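Local coordinates for protein orotidine 5'-phosphate decarboxylase (Pyrococcus horikoshii, PDB 2CZ5) that probably catalyses the decarboxylation of orotidine 5'-monophosphate to uridine 5'-monophosphate, the final step of de novo UMP synthesis, as a homodimer, at residues L4-Y9 with S26-N31; I102-E107 with N129-F134; E144-I149 with A177-I182. All blocks are in the same frame, centred on the assembly; numbering follows the deposited sequence.

Contact 1. Residues L4-Y9 with S26-N31; sequences LALDVY and SMIKVN
Leu4 and Ala5 pair in parallel with Ile28 and Lys29. Leu4 N bonds to Met27 O at 3.0 Å, Lys29 N to Leu4 O at 2.7 Å, and Leu6 N to Lys29 O at 3.1 Å. Leu4 and Ile28 share one face of the sheet, Ala5 and Lys29 the other. On the Leu4 side, Leu6 CD1 packs against Ile28 CG2.

The Lys29 side chain starts with CB 3.6 Å from Leu4 O. CG stands anti to the backbone N (chi1 -175°), and with CD it carries the chain on into the barrel. Bends at chi3 and chi4 turn the end back over Ala5, so Lys29 CE sits 3.8 Å from Ala5 CB. Lys29 NZ, against the same methyl, bonds to water 3 at 2.9 Å, forms a salt bridge with Asp57 and hydrogen-bonds a citrate, probably from the crystallisation liquor. Water 3 also donates to Lys29 O and, at a doubtfully short distance, to Asp7 OD1. Water 2 joins Asp7 OD2 to Asn31 ND2, which bonds to Asp62 of the second subunit. Asp7, Lys29 and Asp57 are substrate-binding residues, grouped toward the C-terminal ends of the first strands of this TIM barrel, the usual active-site end of the fold.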
loop_
_atom_site.group_PDB
_atom_site.type_symbol
_atom_site.label_atom_id
_atom_site.label_comp_id
_atom_site.label_asym_id
_atom_site.label_seq_id
_atom_site.Cartn_x
_atom_site.Cartn_y
_atom_site.Cartn_z
ATOM N N LEU A 4 11.942 15.326 3.956
ATOM C CA LEU A 4 12.848 14.467 3.156
ATOM C C LEU A 4 12.240 13.098 2.848
ATOM O O LEU A 4 11.994 12.297 3.755
ATOM C CB LEU A 4 14.177 14.272 3.893
ATOM C CG LEU A 4 15.198 13.309 3.247
ATOM C CD1 LEU A 4 15.639 13.870 1.909
ATOM C CD2 LEU A 4 16.408 13.117 4.167
ATOM N N ALA A 5 11.966 12.835 1.573
ATOM C CA ALA A 5 11.403 11.545 1.192
ATOM C C ALA A 5 12.637 10.664 1.002
ATOM O O ALA A 5 13.256 10.692 -0.056
ATOM C CB ALA A 5 10.624 11.668 -0.104
ATOM N N LEU A 6 12.993 9.912 2.043
ATOM C CA LEU A 6 14.183 9.053 2.013
ATOM C C LEU A 6 13.936 7.712 1.368
ATOM O O LEU A 6 13.937 6.675 2.045
ATOM C CB LEU A 6 14.701 8.812 3.427
ATOM C CG LEU A 6 16.031 9.438 3.833
ATOM C CD1 LEU A 6 16.411 8.838 5.172
ATOM C CD2 LEU A 6 17.127 9.189 2.783
ATOM N N ASP A 7 13.749 7.714 0.064
ATOM C CA ASP A 7 13.449 6.474 -0.607
ATOM C C ASP A 7 14.658 5.739 -1.147
ATOM O O ASP A 7 14.905 5.731 -2.354
ATOM C CB ASP A 7 12.417 6.722 -1.708
ATOM C CG ASP A 7 11.137 7.360 -1.161
ATOM O OD1 ASP A 7 10.705 6.972 -0.044
ATOM O OD2 ASP A 7 10.574 8.230 -1.849
ATOM N N VAL A 8 15.407 5.154 -0.214
ATOM C CA VAL A 8 16.583 4.337 -0.515
ATOM C C VAL A 8 16.360 3.049 0.278
ATOM O O VAL A 8 15.532 3.018 1.194
ATOM C CB VAL A 8 17.911 5.018 -0.071
ATOM C CG1 VAL A 8 18.094 6.343 -0.820
ATOM C CG2 VAL A 8 17.925 5.232 1.430
ATOM N N TYR A 9 17.078 1.987 -0.074
ATOM C CA TYR A 9 16.928 0.700 0.609
ATOM C C TYR A 9 17.797 0.505 1.843
ATOM O O TYR A 9 17.357 -0.061 2.843
ATOM C CB TYR A 9 17.289 -0.458 -0.327
ATOM C CG TYR A 9 16.441 -0.607 -1.555
ATOM C CD1 TYR A 9 15.051 -0.673 -1.465
ATOM C CD2 TYR A 9 17.032 -0.747 -2.809
ATOM C CE1 TYR A 9 14.270 -0.877 -2.597
ATOM C CE2 TYR A 9 16.260 -0.952 -3.947
ATOM C CZ TYR A 9 14.877 -1.018 -3.831
ATOM O OH TYR A 9 14.121 -1.231 -4.955
ATOM N N SER A 26 12.543 19.558 8.103
ATOM C CA SER A 26 11.633 19.546 9.234
ATOM C C SER A 26 11.232 18.134 9.653
ATOM O O SER A 26 11.095 17.854 10.844
ATOM C CB SER A 26 10.384 20.365 8.909
ATOM O OG SER A 26 10.695 21.744 8.855
ATOM N N MET A 27 11.043 17.246 8.679
ATOM C CA MET A 27 10.655 15.872 8.980
ATOM C C MET A 27 11.288 14.947 7.966
ATOM O O MET A 27 11.733 15.397 6.919
ATOM C CB MET A 27 9.139 15.698 8.875
ATOM C CG MET A 27 8.303 16.616 9.765
ATOM S SD MET A 27 6.606 16.023 9.755
ATOM C CE MET A 27 5.751 17.444 10.584
ATOM N N ILE A 28 11.300 13.658 8.283
ATOM C CA ILE A 28 11.831 12.644 7.367
ATOM C C ILE A 28 10.653 11.726 7.051
ATOM O O ILE A 28 9.939 11.300 7.957
ATOM C CB ILE A 28 12.936 11.810 8.015
ATOM C CG1 ILE A 28 14.150 12.691 8.326
ATOM C CG2 ILE A 28 13.324 10.657 7.075
ATOM C CD1 ILE A 28 15.144 12.028 9.267
ATOM N N LYS A 29 10.433 11.450 5.769
ATOM C CA LYS A 29 9.336 10.584 5.351
ATOM C C LYS A 29 9.908 9.248 4.879
ATOM O O LYS A 29 10.721 9.202 3.950
ATOM C CB LYS A 29 8.546 11.251 4.228
ATOM C CG LYS A 29 7.298 10.493 3.788
ATOM C CD LYS A 29 6.445 11.324 2.800
ATOM C CE LYS A 29 7.108 11.515 1.428
ATOM N NZ LYS A 29 7.268 10.226 0.672
ATOM N N VAL A 30 9.471 8.178 5.534
ATOM C CA VAL A 30 9.922 6.825 5.238
ATOM C C VAL A 30 8.791 6.102 4.506
ATOM O O VAL A 30 7.618 6.194 4.901
ATOM C CB VAL A 30 10.271 6.060 6.560
ATOM C CG1 VAL A 30 10.723 4.638 6.247
ATOM C CG2 VAL A 30 11.368 6.807 7.323
ATOM N N ASN A 31 9.141 5.390 3.438
ATOM C CA ASN A 31 8.152 4.666 2.653
ATOM C C ASN A 31 8.552 3.178 2.705
ATOM O O ASN A 31 9.520 2.809 3.374
ATOM C CB ASN A 31 8.155 5.201 1.208
ATOM C CG ASN A 31 6.844 4.935 0.459
ATOM O OD1 ASN A 31 6.301 3.831 0.500
ATOM N ND2 ASN A 31 6.354 5.946 -0.256
HETATM O O HOH W 1 11.446 5.173 1.945
HETATM O O HOH W 2 7.854 8.181 -1.068
HETATM O O HOH W 3 9.489 8.536 1.506
#

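Contact 2. Residues I102-E107 with N129-F134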
loop_
_atom_site.group_PDB
_atom_site.type_symbol
_atom_site.label_atom_id
_atom_site.label_comp_id
_atom_site.label_asym_id
_atom_site.label_seq_id
_atom_site.Cartn_x
_atom_site.Cartn_y
_atom_site.Cartn_z
ATOM N N ILE A 102 -2.647 11.356 11.138
ATOM C CA ILE A 102 -2.618 10.959 9.741
ATOM C C ILE A 102 -2.570 12.108 8.738
ATOM O O ILE A 102 -2.890 13.270 9.034
ATOM C CB ILE A 102 -3.861 10.125 9.400
ATOM C CG1 ILE A 102 -5.112 10.887 9.851
ATOM C CG2 ILE A 102 -3.808 8.771 10.092
ATOM C CD1 ILE A 102 -6.344 10.535 9.040
ATOM N N ILE A 103 -2.167 11.748 7.532
ATOM C CA ILE A 103 -2.106 12.663 6.416
ATOM C C ILE A 103 -2.875 11.903 5.347
ATOM O O ILE A 103 -2.647 10.714 5.142
ATOM C CB ILE A 103 -0.660 12.902 5.967
ATOM C CG1 ILE A 103 0.063 13.761 7.008
ATOM C CG2 ILE A 103 -0.641 13.525 4.582
ATOM C CD1 ILE A 103 1.577 13.629 6.977
ATOM N N MET A 104 -3.781 12.590 4.670
ATOM C CA MET A 104 -4.608 11.959 3.648
ATOM C C MET A 104 -4.254 12.314 2.208
ATOM O O MET A 104 -3.981 13.463 1.878
ATOM C CB MET A 104 -6.079 12.303 3.920
ATOM C CG MET A 104 -6.666 11.594 5.132
ATOM S SD MET A 104 -8.325 12.268 5.599
ATOM C CE MET A 104 -9.293 11.725 4.248
ATOM N N VAL A 105 -4.234 11.305 1.343
ATOM C CA VAL A 105 -3.958 11.554 -0.060
ATOM C C VAL A 105 -5.249 12.005 -0.733
ATOM O O VAL A 105 -6.234 11.258 -0.763
ATOM C CB VAL A 105 -3.465 10.282 -0.769
ATOM C CG1 VAL A 105 -3.198 10.586 -2.231
ATOM C CG2 VAL A 105 -2.236 9.753 -0.073
ATOM N N VAL A 106 -5.261 13.218 -1.273
ATOM C CA VAL A 106 -6.457 13.688 -1.944
ATOM C C VAL A 106 -6.248 13.899 -3.429
ATOM O O VAL A 106 -7.218 13.984 -4.175
ATOM C CB VAL A 106 -7.007 14.989 -1.303
ATOM C CG1 VAL A 106 -7.320 14.741 0.149
ATOM C CG2 VAL A 106 -6.008 16.122 -1.456
ATOM N N GLU A 107 -4.983 13.952 -3.855
ATOM C CA GLU A 107 -4.631 14.157 -5.265
ATOM C C GLU A 107 -3.199 13.688 -5.528
ATOM O O GLU A 107 -2.344 13.775 -4.653
ATOM C CB GLU A 107 -4.748 15.639 -5.626
ATOM C CG GLU A 107 -4.606 15.952 -7.113
ATOM C CD GLU A 107 -4.996 17.382 -7.440
ATOM O OE1 GLU A 107 -5.964 17.880 -6.827
ATOM O OE2 GLU A 107 -4.353 18.006 -8.309
ATOM N N ASN A 129 -12.025 17.225 5.219
ATOM C CA ASN A 129 -12.543 18.313 6.047
ATOM C C ASN A 129 -13.353 17.763 7.218
ATOM O O ASN A 129 -13.321 18.309 8.312
ATOM C CB ASN A 129 -13.420 19.266 5.220
ATOM C CG ASN A 129 -12.601 20.256 4.391
ATOM O OD1 ASN A 129 -11.428 20.486 4.665
ATOM N ND2 ASN A 129 -13.234 20.864 3.389
ATOM N N GLU A 130 -14.081 16.678 6.986
ATOM C CA GLU A 130 -14.890 16.078 8.037
ATOM C C GLU A 130 -14.032 15.326 9.065
ATOM O O GLU A 130 -14.228 15.444 10.286
ATOM C CB GLU A 130 -15.933 15.163 7.377
ATOM C CG GLU A 130 -16.919 14.490 8.318
ATOM C CD GLU A 130 -16.428 13.144 8.823
ATOM O OE1 GLU A 130 -15.974 12.324 7.984
ATOM O OE2 GLU A 130 -16.513 12.906 10.053
ATOM N N ILE A 131 -13.060 14.569 8.570
ATOM C CA ILE A 131 -12.164 13.789 9.419
ATOM C C ILE A 131 -11.171 14.623 10.218
ATOM O O ILE A 131 -10.836 14.291 11.363
ATOM C CB ILE A 131 -11.343 12.791 8.547
ATOM C CG1 ILE A 131 -12.293 11.827 7.839
ATOM C CG2 ILE A 131 -10.312 12.061 9.399
ATOM C CD1 ILE A 131 -13.060 10.941 8.761
ATOM N N GLU A 132 -10.696 15.695 9.587
ATOM C CA GLU A 132 -9.698 16.620 10.135
ATOM C C GLU A 132 -8.356 15.973 10.455
ATOM O O GLU A 132 -7.908 15.936 11.601
ATOM C CB GLU A 132 -10.244 17.363 11.365
ATOM C CG GLU A 132 -11.516 18.125 11.044
ATOM C CD GLU A 132 -11.932 19.082 12.152
ATOM O OE1 GLU A 132 -11.209 20.065 12.397
ATOM O OE2 GLU A 132 -12.979 18.845 12.778
ATOM N N PRO A 133 -7.693 15.424 9.427
ATOM C CA PRO A 133 -6.396 14.796 9.660
ATOM C C PRO A 133 -5.375 15.895 9.955
ATOM O O PRO A 133 -5.695 17.087 9.897
ATOM C CB PRO A 133 -6.104 14.126 8.323
ATOM C CG PRO A 133 -6.678 15.127 7.347
ATOM C CD PRO A 133 -8.027 15.430 7.992
ATOM N N PHE A 134 -4.141 15.504 10.245
ATOM C CA PHE A 134 -3.111 16.498 10.490
ATOM C C PHE A 134 -2.896 17.294 9.198
ATOM O O PHE A 134 -2.708 18.512 9.222
ATOM C CB PHE A 134 -1.807 15.820 10.922
ATOM C CG PHE A 134 -0.607 16.701 10.793
ATOM C CD1 PHE A 134 0.281 16.535 9.728
ATOM C CD2 PHE A 134 -0.370 17.713 11.716
ATOM C CE1 PHE A 134 1.391 17.367 9.584
ATOM C CE2 PHE A 134 0.746 18.558 11.581
ATOM C CZ PHE A 134 1.623 18.381 10.514
HETATM O O HOH W 4 -4.465 13.183 12.281
#
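Ile102 and Pro133 bring the two backbones together, with their CA atoms 5.4 Å apart. Segment 102-107 starts as a strand and ends as a loop. Segment 129-134 is the last turn of a helix and the chain leaving it. Glu132 breaks the helix with a positive phi, which turns Pro133 and Phe134 toward the strand. Phe134 N donates to Ile102 O at 2.8 Å. The bond is bent at the hydrogen (132°), although the donor lies nearly in line with the C=O bond. Water 4 accepts from Ile102 N at 2.8 Å and, weakly, from Phe134 N, bridging the two amides.

This is the return leg of a beta-alpha-beta unit of the TIM barrel: strand 101-105, helix 121-131, strand 135-137. Just past Phe134 the chain becomes strand 135-137, whose Gly135 and Ile137 hydrogen-bond to the Met104 backbone.

The side chains that meet are apolar. In Ile102, CG1 stands between the backbone N and the carbonyl carbon (chi1 52°). This places Ile102 CD1 3.7 Å from Pro133 CB and 4.3 Å from Ile131 CG2. The Met104 chain runs across the proline ring at about a right angle. A bend at chi3 (69°) turns its end, and Met104 SD rests 3.7 Å from Pro133 CG and 4.3 Å from Ile131 CB. An alanine at Met104 would end at CB and would probably open a gap beside Pro133 and Ile131, leaving the helix end less firmly packed on the strand. On the other side of the strand, Ile103 runs beside Phe134. Ile103 CG1 comes to the rim of the Phe134 ring, close to its plane, 3.9 Å from Phe134 CD1. The Phe134 ring also meets that of Tyr81, while helix 90-97 packs on Ile102 and Ile131.

Contact 3. Residues E144-I149 with A177-I182; sequences ERIGYI and AGADYI
A Schellman motif at Gly178 closes helix 170-176 of the TIM barrel, and the chain around it packs on Ile146 and Gly147 of the outer helix 143-152. The contact thus joins that helix to the turn leading into strand 181-184. Gly178 has a positive phi (122°), a conformation that suits glycine, and it swings the chain from the helix end toward the barrel.

Ile146 carries most of the contact. Ile146 CB lies 4.0 Å from Ala177 CB. With CG1 beside the backbone N (chi1 -62°), the CG2 branch stands anti to that N and reaches over the turn. Ile146 CG2 is 3.6 Å from Ala179 N and 3.7 Å from Gly178 C, so it rests on the peptide link between them. Ile146 CG2 also touches Ala177 O at 3.7 Å and Ala179 CB at 4.1 Å. Three successive residues of the turn therefore meet one methyl group. Ile146 packs on Ala161 of strand 158-161 as well, which ties the helix to the barrel wall.

No hydrogen bond crosses between the segments. The polar element is a CA-H...O contact, with Gly147 CA 3.5 Å from Ala177 O and an angle of 127° at the hydrogen.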
loop_
_atom_site.group_PDB
_atom_site.type_symbol
_atom_site.label_atom_id
_atom_site.label_comp_id
_atom_site.label_asym_id
_atom_site.label_seq_id
_atom_site.Cartn_x
_atom_site.Cartn_y
_atom_site.Cartn_z
ATOM N N GLU A 144 -1.069 26.085 -8.808
ATOM C CA GLU A 144 -2.474 26.367 -9.065
ATOM C C GLU A 144 -3.297 25.377 -8.250
ATOM O O GLU A 144 -4.286 25.741 -7.612
ATOM C CB GLU A 144 -2.786 26.199 -10.556
ATOM C CG GLU A 144 -3.968 27.026 -11.072
ATOM C CD GLU A 144 -5.245 26.859 -10.248
ATOM O OE1 GLU A 144 -5.309 27.400 -9.119
ATOM O OE2 GLU A 144 -6.186 26.187 -10.733
ATOM N N ARG A 145 -2.871 24.120 -8.272
ATOM C CA ARG A 145 -3.558 23.068 -7.536
ATOM C C ARG A 145 -3.436 23.221 -6.026
ATOM O O ARG A 145 -4.364 22.896 -5.300
ATOM C CB ARG A 145 -3.029 21.694 -7.958
ATOM C CG ARG A 145 -3.323 21.351 -9.403
ATOM C CD ARG A 145 -4.802 21.510 -9.687
ATOM N NE ARG A 145 -5.615 20.598 -8.891
ATOM C CZ ARG A 145 -6.935 20.690 -8.769
ATOM N NH1 ARG A 145 -7.591 21.660 -9.388
ATOM N NH2 ARG A 145 -7.600 19.806 -8.045
ATOM N N ILE A 146 -2.295 23.701 -5.549
ATOM C CA ILE A 146 -2.118 23.878 -4.113
ATOM C C ILE A 146 -3.136 24.924 -3.623
ATOM O O ILE A 146 -3.823 24.705 -2.629
ATOM C CB ILE A 146 -0.678 24.349 -3.771
ATOM C CG1 ILE A 146 0.351 23.298 -4.212
ATOM C CG2 ILE A 146 -0.543 24.580 -2.272
ATOM C CD1 ILE A 146 0.259 21.986 -3.452
ATOM N N GLY A 147 -3.248 26.034 -4.345
ATOM C CA GLY A 147 -4.191 27.083 -3.960
ATOM C C GLY A 147 -5.651 26.671 -4.100
ATOM O O GLY A 147 -6.527 27.131 -3.347
ATOM N N TYR A 148 -5.917 25.822 -5.084
ATOM C CA TYR A 148 -7.260 25.324 -5.346
ATOM C C TYR A 148 -7.696 24.522 -4.129
ATOM O O TYR A 148 -8.813 24.666 -3.622
ATOM C CB TYR A 148 -7.245 24.415 -6.577
ATOM C CG TYR A 148 -8.579 23.782 -6.887
ATOM C CD1 TYR A 148 -9.449 24.359 -7.814
ATOM C CD2 TYR A 148 -8.986 22.619 -6.232
ATOM C CE1 TYR A 148 -10.699 23.788 -8.081
ATOM C CE2 TYR A 148 -10.230 22.041 -6.489
ATOM C CZ TYR A 148 -11.080 22.630 -7.412
ATOM O OH TYR A 148 -12.309 22.070 -7.653
ATOM N N ILE A 149 -6.791 23.670 -3.664
ATOM C CA ILE A 149 -7.057 22.842 -2.502
ATOM C C ILE A 149 -7.066 23.672 -1.224
ATOM O O ILE A 149 -7.906 23.470 -0.354
ATOM C CB ILE A 149 -6.013 21.717 -2.405
ATOM C CG1 ILE A 149 -6.233 20.753 -3.579
ATOM C CG2 ILE A 149 -6.084 21.035 -1.035
ATOM C CD1 ILE A 149 -5.238 19.632 -3.692
ATOM N N ALA A 177 1.590 29.549 -2.350
ATOM C CA ALA A 177 0.258 29.104 -2.743
ATOM C C ALA A 177 -0.490 28.378 -1.612
ATOM O O ALA A 177 -1.679 28.078 -1.748
ATOM C CB ALA A 177 0.360 28.195 -3.964
ATOM N N GLY A 178 0.198 28.087 -0.511
ATOM C CA GLY A 178 -0.454 27.404 0.596
ATOM C C GLY A 178 0.127 26.077 1.068
ATOM O O GLY A 178 -0.491 25.379 1.866
ATOM N N ALA A 179 1.311 25.707 0.592
ATOM C CA ALA A 179 1.903 24.454 1.039
ATOM C C ALA A 179 2.652 24.695 2.356
ATOM O O ALA A 179 3.512 25.569 2.438
ATOM C CB ALA A 179 2.862 23.908 -0.034
ATOM N N ASP A 180 2.317 23.944 3.394
ATOM C CA ASP A 180 3.019 24.099 4.661
ATOM C C ASP A 180 4.352 23.378 4.597
ATOM O O ASP A 180 5.351 23.839 5.157
ATOM C CB ASP A 180 2.207 23.531 5.814
ATOM C CG ASP A 180 0.923 24.293 6.045
ATOM O OD1 ASP A 180 -0.144 23.828 5.591
ATOM O OD2 ASP A 180 0.991 25.367 6.674
ATOM N N TYR A 181 4.366 22.261 3.876
ATOM C CA TYR A 181 5.573 21.454 3.747
ATOM C C TYR A 181 5.852 21.105 2.298
ATOM O O TYR A 181 4.928 20.885 1.508
ATOM C CB TYR A 181 5.434 20.151 4.527
ATOM C CG TYR A 181 5.313 20.321 6.014
ATOM C CD1 TYR A 181 4.065 20.521 6.623
ATOM C CD2 TYR A 181 6.440 20.273 6.821
ATOM C CE1 TYR A 181 3.961 20.667 8.005
ATOM C CE2 TYR A 181 6.342 20.415 8.201
ATOM C CZ TYR A 181 5.100 20.611 8.787
ATOM O OH TYR A 181 5.017 20.739 10.161
ATOM N N ILE A 182 7.135 21.056 1.956
ATOM C CA ILE A 182 7.550 20.706 0.604
ATOM C C ILE A 182 8.245 19.369 0.731
ATOM O O ILE A 182 9.220 19.236 1.470
ATOM C CB ILE A 182 8.540 21.739 0.023
ATOM C CG1 ILE A 182 7.892 23.129 0.024
ATOM C CG2 ILE A 182 8.962 21.330 -1.378
ATOM C CD1 ILE A 182 6.546 23.182 -0.674
#

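All three contacts belong to one eight-stranded barrel, at different depths. Contact 1 pairs two neighbouring strands and is buried, yet it is rich in water and charge because it reaches the substrate site. Contact 2 is also buried, but mainly apolar, where a helix end returns to the barrel. Contact 3 is only partly buried, on the outer layer, and relies on van der Waals packing. Strand 2-5 of contact 1 neighbours strand 181-184 of contact 3. At the end of the barrel where the strands begin, Met27 touches both Phe134 and Tyr181, which also touch each other. Contacts 2 and 3 are further joined by the salt bridge from Glu107 to Arg145.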